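Local coordinates for protein putative glycosyltransferase (GalT1) (Streptococcus parasanguinis, PDB 4PHR) that binds UDP and manganese through the GT-D fold domain at its N-terminal end and probably acts as a glycosyltransferase, at residues G37-M42 with E103-C108; Y23-H28 with L139-R144; I150-T155 with Q266-Q271. All blocks are in the same frame, centred on the assembly; numbering follows the deposited sequence.

Contact 1: G37-M42 with E103-C108; sequences GEIDLM and EFYLNC
Two short helices of the GT-D fold domain, 36-42 and 102-108, meet through I39 and M42 on one and F104 and Y105 on the other. The short segments run nearly perpendicular, with 92° between their directions. Their axes come no closer than 12.3 Å, so the side chains, above all the F104 and Y105 rings, fill the space between.

I39 puts each of its branches to use. I39 CG2 sits over one face of the F104 ring as a CH-pi contact, 4.2 Å from the centroid and 14° off the ring normal. I39 CD1 is 3.8 Å from F104 CE2. CG1 meets the phenol instead, with I39 CG1 3.4 Å from Y105 OH. That hydroxyl has its hydrogen bond elsewhere, to H97, so I39 packs against an oxygen that is already satisfied.

M42 approaches the same phenylalanine at about a right angle. Its chain bends at the last torsion (chi3 -71°). This places the methyl 3.6 Å away, measured from M42 CE to F104 CZ. M42 SD lies at the edge of the F104 ring, 5.2 Å from its centroid, a Met-aromatic contact. On the face opposite I39 CG2, C108 SG lies toward the rim of the F104 ring.

Around the pair, L60 and Q61 of helix 54-64 touch M42, and L64 touches F104. No hydrogen bond crosses between the helices. The contact therefore rests on dispersion and weak CH-pi and sulfur-aromatic attraction, with a largely buried aromatic and aliphatic surface joining the two helices.

Contact 2: Y23-H28 with L139-R144; sequences YIKHNH and LKELWR
K25 NZ gives its hydrogen bond to the backbone oxygen of S138, just before segment 139-144, and lies 3.5 Å from E141 CB. The lysine can span the gap from helix 17-27 because its chain is fully extended beyond CG, ending at chi4 -178°.

The rest of the lysine works as an apolar rod. L142 crosses it at about a right angle and presses one methyl against it. L142 CD2 is 3.6 Å from K25 CG and 3.9 Å from K25 CE. The same methyl also meets I24, with I24 CG2 4.0 Å from L142 CD2. One leucine branch is thus shared by two neighbouring residues of the helix. L21, a turn earlier in helix 17-27, also touches L142, and L73 of strand 72-76 packs on I24.

E141 offers K25 its aliphatic part, not its charge. Its chain bends at chi2 (-58°) and the carboxylate leads away, leaving E141 OE1 6.0 Å from K25 NZ. The carboxylate makes a long, weak salt bridge within its own segment, from R144 NE to E141 OE2 at 3.4 Å.

Just past the contact, helix 17-27 ends in a Schellman motif with H28, at positive phi, as its C-prime residue. The lysine charge is met by a backbone carbonyl, while its methylenes and I24 pack on leucine. Helix 17-27 and segment 139-144 are joined by apolar packing and by the hydrogen bond of the partly exposed lysine to the S138 carbonyl. The opposite charges of K25 and E141 probably attract only at a distance.

Contact 3: I150-T155 with Q266-Q271; sequences IVEGAT and QEYQEQ
Y268 leaves helix 266-271 with its ring carbon CG anti to the backbone N (chi1 167°), a torsion that carries the ring from CB toward the end of strand 147-153. The side chain also touches R173 of strand 170-176 and V160. CE1 is the ring atom that meets E152. The carboxylate oxygen lies at the ring edge, near its plane, with E152 OE2 3.9 Å from Y268 CE1. The carboxylate and ring planes are turned 54° apart.

At the tip, the hydroxyl does not bond the strand directly but works through two waters. Water 1 is 2.6 Å from Y268 OH. Water 1 donates to G153 O at 2.8 Å and, more weakly, to E152 OE2 at 2.7 Å. Water 2 lies at the ring edge, 2.8 Å from Y268 OH, and gives a longer bond to A154 O at 3.3 Å.

E152 is also held from outside the segments. OE1 is bonded to S158, and OE2 forms a salt bridge with R173.

G153, whose carbonyl takes a bond from water 1, also touches the bound UDP, so the network adjoins the nucleotide pocket. Two waters held by the tyrosine hydroxyl supply polar partners for the E152 carboxylate and the G153 and A154 carbonyls, linking helix 266-271 to the strand end by hydration more than by direct packing.

Contact 2 opens first along the chain, at 23-28. Contact 1 then opens and closes before contact 2 closes at 139-144. Contact 3 follows both, and strand 147-153 comes directly after helix 132-140. The centres of contact 1 and contact 2 are about 28 Å apart. Those of contact 2 and contact 3 are about 22 Å apart. Contact 1 and contact 3 lie on opposite sides of the chain's centre, about 32 Å apart between centres. None touch. Contact 3 uses the middle strand of the five-stranded parallel sheet and reaches the nucleotide pocket through G153. The side chains of I39 and I24 lie about 11 and 13 Å from the bound UDP, so contacts 1 and 2 are packing at a distance from it.

Contact 1: G37-M42 with E103-C108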
loop_
_atom_site.group_PDB
_atom_site.type_symbol
_atom_site.label_atom_id
_atom_site.label_comp_id
_atom_site.label_asym_id
_atom_site.label_seq_id
_atom_site.Cartn_x
_atom_site.Cartn_y
_atom_site.Cartn_z
ATOM N N GLY A 37 -1.400 7.656 -7.247
ATOM C CA GLY A 37 -0.812 7.065 -8.437
ATOM C C GLY A 37 -1.766 6.149 -9.186
ATOM O O GLY A 37 -1.759 6.104 -10.415
ATOM N N GLU A 38 -2.595 5.408 -8.459
ATOM C CA GLU A 38 -3.563 4.545 -9.122
ATOM C C GLU A 38 -4.590 5.351 -9.906
ATOM O O GLU A 38 -4.983 4.953 -11.010
ATOM C CB GLU A 38 -4.266 3.628 -8.123
ATOM C CG GLU A 38 -3.384 2.470 -7.680
ATOM C CD GLU A 38 -2.139 2.941 -6.948
ATOM O OE1 GLU A 38 -2.277 3.735 -5.982
ATOM O OE2 GLU A 38 -1.018 2.537 -7.346
ATOM N N ILE A 39 -5.028 6.477 -9.343
ATOM C CA ILE A 39 -5.985 7.326 -10.048
ATOM C C ILE A 39 -5.326 7.948 -11.280
ATOM O O ILE A 39 -5.933 8.004 -12.361
ATOM C CB ILE A 39 -6.561 8.435 -9.148
ATOM C CG1 ILE A 39 -6.964 7.887 -7.781
ATOM C CG2 ILE A 39 -7.703 9.143 -9.847
ATOM C CD1 ILE A 39 -7.884 6.720 -7.832
ATOM N N ASP A 40 -4.081 8.401 -11.126
ATOM C CA ASP A 40 -3.322 8.928 -12.258
ATOM C C ASP A 40 -3.258 7.886 -13.377
ATOM O O ASP A 40 -3.519 8.191 -14.543
ATOM C CB ASP A 40 -1.894 9.295 -11.843
ATOM C CG ASP A 40 -1.822 10.537 -10.954
ATOM O OD1 ASP A 40 -0.837 10.664 -10.199
ATOM O OD2 ASP A 40 -2.726 11.398 -11.014
ATOM N N LEU A 41 -2.904 6.651 -13.024
ATOM C CA LEU A 41 -2.806 5.578 -14.012
ATOM C C LEU A 41 -4.143 5.274 -14.677
ATOM O O LEU A 41 -4.220 5.136 -15.909
ATOM C CB LEU A 41 -2.280 4.296 -13.362
ATOM C CG LEU A 41 -0.779 4.121 -13.215
ATOM C CD1 LEU A 41 -0.505 3.026 -12.209
ATOM C CD2 LEU A 41 -0.181 3.766 -14.557
ATOM N N MET A 42 -5.191 5.137 -13.866
ATOM C CA MET A 42 -6.523 4.821 -14.397
ATOM C C MET A 42 -7.015 5.873 -15.385
ATOM O O MET A 42 -7.799 5.571 -16.280
ATOM C CB MET A 42 -7.549 4.634 -13.271
ATOM C CG MET A 42 -7.479 3.257 -12.606
ATOM S SD MET A 42 -8.772 2.986 -11.379
ATOM C CE MET A 42 -8.119 4.092 -10.168
ATOM N N GLU A 103 -14.704 14.392 -10.564
ATOM C CA GLU A 103 -15.685 13.640 -11.331
ATOM C C GLU A 103 -15.473 12.146 -11.117
ATOM O O GLU A 103 -16.428 11.378 -11.006
ATOM C CB GLU A 103 -15.599 13.999 -12.817
ATOM C CG GLU A 103 -16.596 13.261 -13.699
ATOM C CD GLU A 103 -16.576 13.747 -15.138
ATOM O OE1 GLU A 103 -15.981 14.815 -15.400
ATOM O OE2 GLU A 103 -17.153 13.060 -16.010
ATOM N N PHE A 104 -14.208 11.746 -11.047
ATOM C CA PHE A 104 -13.857 10.356 -10.807
ATOM C C PHE A 104 -14.350 9.925 -9.431
ATOM O O PHE A 104 -15.032 8.906 -9.291
ATOM C CB PHE A 104 -12.343 10.168 -10.920
ATOM C CG PHE A 104 -11.895 8.741 -10.807
ATOM C CD1 PHE A 104 -11.658 7.985 -11.942
ATOM C CD2 PHE A 104 -11.708 8.154 -9.567
ATOM C CE1 PHE A 104 -11.241 6.670 -11.845
ATOM C CE2 PHE A 104 -11.287 6.833 -9.462
ATOM C CZ PHE A 104 -11.054 6.096 -10.604
ATOM N N TYR A 105 -14.023 10.715 -8.414
ATOM C CA TYR A 105 -14.407 10.362 -7.056
ATOM C C TYR A 105 -15.917 10.418 -6.837
ATOM O O TYR A 105 -16.482 9.549 -6.181
ATOM C CB TYR A 105 -13.677 11.236 -6.037
ATOM C CG TYR A 105 -12.250 10.796 -5.797
ATOM C CD1 TYR A 105 -11.980 9.590 -5.156
ATOM C CD2 TYR A 105 -11.176 11.578 -6.211
ATOM C CE1 TYR A 105 -10.683 9.175 -4.931
ATOM C CE2 TYR A 105 -9.862 11.171 -5.984
ATOM C CZ TYR A 105 -9.628 9.964 -5.348
ATOM O OH TYR A 105 -8.337 9.544 -5.113
ATOM N N LEU A 106 -16.574 11.428 -7.398
ATOM C CA LEU A 106 -18.011 11.581 -7.196
ATOM C C LEU A 106 -18.827 10.485 -7.877
ATOM O O LEU A 106 -19.940 10.169 -7.444
ATOM C CB LEU A 106 -18.481 12.955 -7.679
ATOM C CG LEU A 106 -18.096 14.138 -6.789
ATOM C CD1 LEU A 106 -18.336 15.453 -7.514
ATOM C CD2 LEU A 106 -18.866 14.090 -5.473
ATOM N N ASN A 107 -18.270 9.900 -8.933
ATOM C CA ASN A 107 -19.029 8.977 -9.767
ATOM C C ASN A 107 -18.642 7.506 -9.630
ATOM O O ASN A 107 -19.492 6.623 -9.748
ATOM C CB ASN A 107 -18.961 9.411 -11.234
ATOM C CG ASN A 107 -19.686 10.722 -11.486
ATOM O OD1 ASN A 107 -20.817 10.915 -11.033
ATOM N ND2 ASN A 107 -19.036 11.634 -12.204
ATOM N N CYS A 108 -17.366 7.240 -9.375
ATOM C CA CYS A 108 -16.883 5.864 -9.336
ATOM C C CYS A 108 -16.780 5.297 -7.918
ATOM O O CYS A 108 -16.650 4.087 -7.739
ATOM C CB CYS A 108 -15.534 5.751 -10.055
ATOM S SG CYS A 108 -15.573 6.240 -11.803
#

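Contact 2: Y23-H28 with L139-R144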
loop_
_atom_site.group_PDB
_atom_site.type_symbol
_atom_site.label_atom_id
_atom_site.label_comp_id
_atom_site.label_asym_id
_atom_site.label_seq_id
_atom_site.Cartn_x
_atom_site.Cartn_y
_atom_site.Cartn_z
ATOM N N TYR A 23 -11.338 -4.083 11.098
ATOM C CA TYR A 23 -12.096 -4.729 10.039
ATOM C C TYR A 23 -11.317 -5.890 9.419
ATOM O O TYR A 23 -11.844 -6.983 9.242
ATOM C CB TYR A 23 -12.456 -3.702 8.964
ATOM C CG TYR A 23 -13.291 -4.240 7.827
ATOM C CD1 TYR A 23 -12.748 -5.093 6.877
ATOM C CD2 TYR A 23 -14.622 -3.872 7.691
ATOM C CE1 TYR A 23 -13.502 -5.572 5.830
ATOM C CE2 TYR A 23 -15.389 -4.348 6.652
ATOM C CZ TYR A 23 -14.830 -5.197 5.724
ATOM O OH TYR A 23 -15.590 -5.669 4.683
ATOM N N ILE A 24 -10.062 -5.635 9.061
ATOM C CA ILE A 24 -9.236 -6.649 8.412
ATOM C C ILE A 24 -9.080 -7.886 9.295
ATOM O O ILE A 24 -9.204 -9.015 8.822
ATOM C CB ILE A 24 -7.847 -6.080 8.026
ATOM C CG1 ILE A 24 -8.003 -4.929 7.026
ATOM C CG2 ILE A 24 -6.957 -7.183 7.462
ATOM C CD1 ILE A 24 -6.809 -3.972 6.969
ATOM N N LYS A 25 -8.813 -7.660 10.577
ATOM C CA LYS A 25 -8.608 -8.750 11.531
ATOM C C LYS A 25 -9.866 -9.550 11.812
ATOM O O LYS A 25 -9.861 -10.782 11.752
ATOM C CB LYS A 25 -8.081 -8.198 12.847
ATOM C CG LYS A 25 -6.698 -7.634 12.743
ATOM C CD LYS A 25 -6.316 -6.903 14.006
ATOM C CE LYS A 25 -4.962 -6.241 13.838
ATOM N NZ LYS A 25 -4.537 -5.545 15.077
ATOM N N HIS A 26 -10.938 -8.844 12.143
ATOM C CA HIS A 26 -12.199 -9.500 12.454
ATOM C C HIS A 26 -12.586 -10.396 11.289
ATOM O O HIS A 26 -13.159 -11.471 11.466
ATOM C CB HIS A 26 -13.291 -8.456 12.708
ATOM C CG HIS A 26 -14.643 -9.043 12.976
ATOM N ND1 HIS A 26 -15.698 -8.913 12.097
ATOM C CD2 HIS A 26 -15.110 -9.771 14.018
ATOM C CE1 HIS A 26 -16.759 -9.528 12.590
ATOM N NE2 HIS A 26 -16.427 -10.059 13.754
ATOM N N ASN A 27 -12.223 -9.954 10.092
ATOM C CA ASN A 27 -12.700 -10.583 8.872
ATOM C C ASN A 27 -11.657 -11.423 8.131
ATOM O O ASN A 27 -11.993 -12.182 7.222
ATOM C CB ASN A 27 -13.289 -9.509 7.958
ATOM C CG ASN A 27 -14.526 -8.865 8.562
ATOM O OD1 ASN A 27 -15.397 -9.558 9.083
ATOM N ND2 ASN A 27 -14.599 -7.543 8.518
ATOM N N HIS A 28 -10.399 -11.302 8.543
ATOM C CA HIS A 28 -9.294 -11.935 7.822
ATOM C C HIS A 28 -9.344 -11.558 6.345
ATOM O O HIS A 28 -9.151 -12.403 5.465
ATOM C CB HIS A 28 -9.333 -13.459 7.984
ATOM C CG HIS A 28 -9.447 -13.913 9.405
ATOM N ND1 HIS A 28 -10.604 -14.455 9.921
ATOM C CD2 HIS A 28 -8.553 -13.895 10.420
ATOM C CE1 HIS A 28 -10.416 -14.759 11.193
ATOM N NE2 HIS A 28 -9.179 -14.429 11.521
ATOM N N LEU A 139 -0.908 -2.939 13.385
ATOM C CA LEU A 139 -0.423 -3.514 12.137
ATOM C C LEU A 139 0.347 -4.813 12.388
ATOM O O LEU A 139 0.105 -5.816 11.725
ATOM C CB LEU A 139 0.472 -2.518 11.396
ATOM C CG LEU A 139 -0.244 -1.491 10.521
ATOM C CD1 LEU A 139 0.670 -0.311 10.218
ATOM C CD2 LEU A 139 -0.740 -2.142 9.237
ATOM N N LYS A 140 1.272 -4.792 13.348
ATOM C CA LYS A 140 2.127 -5.950 13.608
ATOM C C LYS A 140 1.308 -7.177 14.002
ATOM O O LYS A 140 1.707 -8.309 13.734
ATOM C CB LYS A 140 3.158 -5.628 14.690
ATOM C CG LYS A 140 4.296 -4.728 14.216
ATOM C CD LYS A 140 5.151 -4.262 15.394
ATOM C CE LYS A 140 6.300 -3.385 14.924
ATOM N NZ LYS A 140 7.152 -2.917 16.055
ATOM N N GLU A 141 0.156 -6.953 14.625
ATOM C CA GLU A 141 -0.702 -8.066 15.009
ATOM C C GLU A 141 -1.228 -8.834 13.798
ATOM O O GLU A 141 -1.644 -9.985 13.921
ATOM C CB GLU A 141 -1.852 -7.602 15.912
ATOM C CG GLU A 141 -1.403 -7.133 17.293
ATOM C CD GLU A 141 -0.637 -8.199 18.067
ATOM O OE1 GLU A 141 -0.933 -9.401 17.893
ATOM O OE2 GLU A 141 0.268 -7.837 18.850
ATOM N N LEU A 142 -1.188 -8.210 12.621
ATOM C CA LEU A 142 -1.596 -8.894 11.400
ATOM C C LEU A 142 -0.693 -10.081 11.084
ATOM O O LEU A 142 -1.151 -11.089 10.553
ATOM C CB LEU A 142 -1.625 -7.929 10.205
ATOM C CG LEU A 142 -2.674 -6.816 10.243
ATOM C CD1 LEU A 142 -2.513 -5.893 9.048
ATOM C CD2 LEU A 142 -4.068 -7.408 10.270
ATOM N N TRP A 143 0.592 -9.967 11.413
ATOM C CA TRP A 143 1.551 -11.000 11.021
ATOM C C TRP A 143 2.222 -11.732 12.185
ATOM O O TRP A 143 3.004 -12.650 11.966
ATOM C CB TRP A 143 2.604 -10.448 10.054
ATOM C CG TRP A 143 3.297 -9.199 10.508
ATOM C CD1 TRP A 143 4.301 -9.100 11.427
ATOM C CD2 TRP A 143 3.052 -7.872 10.035
ATOM N NE1 TRP A 143 4.687 -7.787 11.565
ATOM C CE2 TRP A 143 3.940 -7.014 10.714
ATOM C CE3 TRP A 143 2.166 -7.326 9.099
ATOM C CZ2 TRP A 143 3.965 -5.637 10.493
ATOM C CZ3 TRP A 143 2.194 -5.958 8.873
ATOM C CH2 TRP A 143 3.093 -5.128 9.568
ATOM N N ARG A 144 1.894 -11.365 13.422
ATOM C CA ARG A 144 2.478 -12.055 14.564
ATOM C C ARG A 144 2.128 -13.536 14.497
ATOM O O ARG A 144 0.957 -13.897 14.395
ATOM C CB ARG A 144 1.981 -11.463 15.886
ATOM C CG ARG A 144 2.542 -12.194 17.109
ATOM C CD ARG A 144 1.818 -11.831 18.397
ATOM N NE ARG A 144 2.279 -10.568 18.967
ATOM C CZ ARG A 144 3.345 -10.444 19.755
ATOM N NH1 ARG A 144 4.080 -11.504 20.065
ATOM N NH2 ARG A 144 3.680 -9.253 20.232
#

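Contact 3: I150-T155 with Q266-Q271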
loop_
_atom_site.group_PDB
_atom_site.type_symbol
_atom_site.label_atom_id
_atom_site.label_comp_id
_atom_site.label_asym_id
_atom_site.label_seq_id
_atom_site.Cartn_x
_atom_site.Cartn_y
_atom_site.Cartn_z
ATOM N N ILE A 150 6.239 -12.383 1.237
ATOM C CA ILE A 150 6.296 -10.968 0.901
ATOM C C ILE A 150 6.658 -10.833 -0.563
ATOM O O ILE A 150 7.682 -11.362 -1.004
ATOM C CB ILE A 150 7.332 -10.216 1.772
ATOM C CG1 ILE A 150 6.936 -10.273 3.255
ATOM C CG2 ILE A 150 7.521 -8.784 1.269
ATOM C CD1 ILE A 150 7.943 -9.618 4.171
ATOM N N VAL A 151 5.799 -10.154 -1.312
ATOM C CA VAL A 151 6.024 -9.915 -2.731
ATOM C C VAL A 151 6.327 -8.432 -2.849
ATOM O O VAL A 151 5.474 -7.604 -2.550
ATOM C CB VAL A 151 4.776 -10.289 -3.570
ATOM C CG1 VAL A 151 5.049 -10.107 -5.068
ATOM C CG2 VAL A 151 4.346 -11.730 -3.271
ATOM N N GLU A 152 7.556 -8.102 -3.235
ATOM C CA GLU A 152 8.023 -6.721 -3.211
ATOM C C GLU A 152 9.091 -6.544 -4.280
ATOM O O GLU A 152 9.533 -7.524 -4.898
ATOM C CB GLU A 152 8.599 -6.374 -1.838
ATOM C CG GLU A 152 9.816 -7.218 -1.480
ATOM C CD GLU A 152 10.465 -6.852 -0.159
ATOM O OE1 GLU A 152 9.929 -5.973 0.561
ATOM O OE2 GLU A 152 11.525 -7.447 0.155
ATOM N N GLY A 153 9.506 -5.303 -4.494
ATOM C CA GLY A 153 10.523 -5.013 -5.483
ATOM C C GLY A 153 11.922 -5.170 -4.937
ATOM O O GLY A 153 12.133 -5.276 -3.725
ATOM N N ALA A 154 12.896 -5.147 -5.839
ATOM C CA ALA A 154 14.285 -5.371 -5.464
ATOM C C ALA A 154 14.873 -4.328 -4.512
ATOM O O ALA A 154 15.831 -4.620 -3.794
ATOM C CB ALA A 154 15.151 -5.503 -6.717
ATOM N N THR A 155 14.334 -3.112 -4.522
ATOM C CA THR A 155 14.817 -2.062 -3.616
ATOM C C THR A 155 13.946 -1.898 -2.359
ATOM O O THR A 155 14.317 -1.173 -1.435
ATOM C CB THR A 155 14.952 -0.690 -4.328
ATOM O OG1 THR A 155 13.666 -0.259 -4.808
ATOM C CG2 THR A 155 15.926 -0.787 -5.487
ATOM N N GLN A 266 22.652 -11.462 4.685
ATOM C CA GLN A 266 22.515 -12.901 4.526
ATOM C C GLN A 266 21.094 -13.356 4.842
ATOM O O GLN A 266 20.526 -14.181 4.126
ATOM C CB GLN A 266 23.525 -13.640 5.410
ATOM C CG GLN A 266 23.470 -15.153 5.284
ATOM C CD GLN A 266 24.667 -15.837 5.917
ATOM O OE1 GLN A 266 25.641 -15.185 6.294
ATOM N NE2 GLN A 266 24.601 -17.159 6.035
ATOM N N GLU A 267 20.516 -12.810 5.908
ATOM C CA GLU A 267 19.171 -13.201 6.317
ATOM C C GLU A 267 18.140 -12.871 5.233
ATOM O O GLU A 267 17.288 -13.692 4.901
ATOM C CB GLU A 267 18.790 -12.549 7.649
ATOM C CG GLU A 267 17.402 -12.930 8.141
ATOM C CD GLU A 267 17.197 -12.659 9.620
ATOM O OE1 GLU A 267 17.869 -11.755 10.162
ATOM O OE2 GLU A 267 16.369 -13.358 10.244
ATOM N N TYR A 268 18.220 -11.664 4.686
ATOM C CA TYR A 268 17.367 -11.261 3.575
ATOM C C TYR A 268 17.582 -12.190 2.385
ATOM O O TYR A 268 16.629 -12.726 1.816
ATOM C CB TYR A 268 17.654 -9.797 3.211
ATOM C CG TYR A 268 17.089 -9.305 1.894
ATOM C CD1 TYR A 268 15.731 -9.057 1.738
ATOM C CD2 TYR A 268 17.932 -9.037 0.820
ATOM C CE1 TYR A 268 15.218 -8.586 0.527
ATOM C CE2 TYR A 268 17.434 -8.566 -0.385
ATOM C CZ TYR A 268 16.079 -8.342 -0.530
ATOM O OH TYR A 268 15.607 -7.869 -1.739
ATOM N N GLN A 269 18.839 -12.403 2.013
ATOM C CA GLN A 269 19.129 -13.251 0.867
ATOM C C GLN A 269 18.537 -14.646 1.042
ATOM O O GLN A 269 17.954 -15.203 0.110
ATOM C CB GLN A 269 20.638 -13.323 0.612
ATOM C CG GLN A 269 21.265 -11.964 0.329
ATOM C CD GLN A 269 20.776 -11.354 -0.972
ATOM O OE1 GLN A 269 20.361 -12.066 -1.886
ATOM N NE2 GLN A 269 20.817 -10.028 -1.059
ATOM N N GLU A 270 18.658 -15.196 2.245
ATOM C CA GLU A 270 18.155 -16.542 2.509
ATOM C C GLU A 270 16.623 -16.614 2.485
ATOM O O GLU A 270 16.050 -17.688 2.328
ATOM C CB GLU A 270 18.713 -17.061 3.837
ATOM C CG GLU A 270 20.212 -17.353 3.783
ATOM C CD GLU A 270 20.831 -17.552 5.155
ATOM O OE1 GLU A 270 20.204 -17.155 6.160
ATOM O OE2 GLU A 270 21.952 -18.102 5.225
ATOM N N GLN A 271 15.960 -15.471 2.628
ATOM C CA GLN A 271 14.505 -15.419 2.539
ATOM C C GLN A 271 13.997 -15.395 1.098
ATOM O O GLN A 271 12.839 -15.704 0.838
ATOM C CB GLN A 271 13.965 -14.206 3.305
ATOM C CG GLN A 271 14.172 -14.292 4.809
ATOM C CD GLN A 271 13.840 -12.998 5.545
ATOM O OE1 GLN A 271 13.619 -11.951 4.932
ATOM N NE2 GLN A 271 13.806 -13.068 6.870
HETATM O O HOH W 1 13.364 -6.483 -1.570
HETATM O O HOH W 2 17.229 -7.589 -3.987
#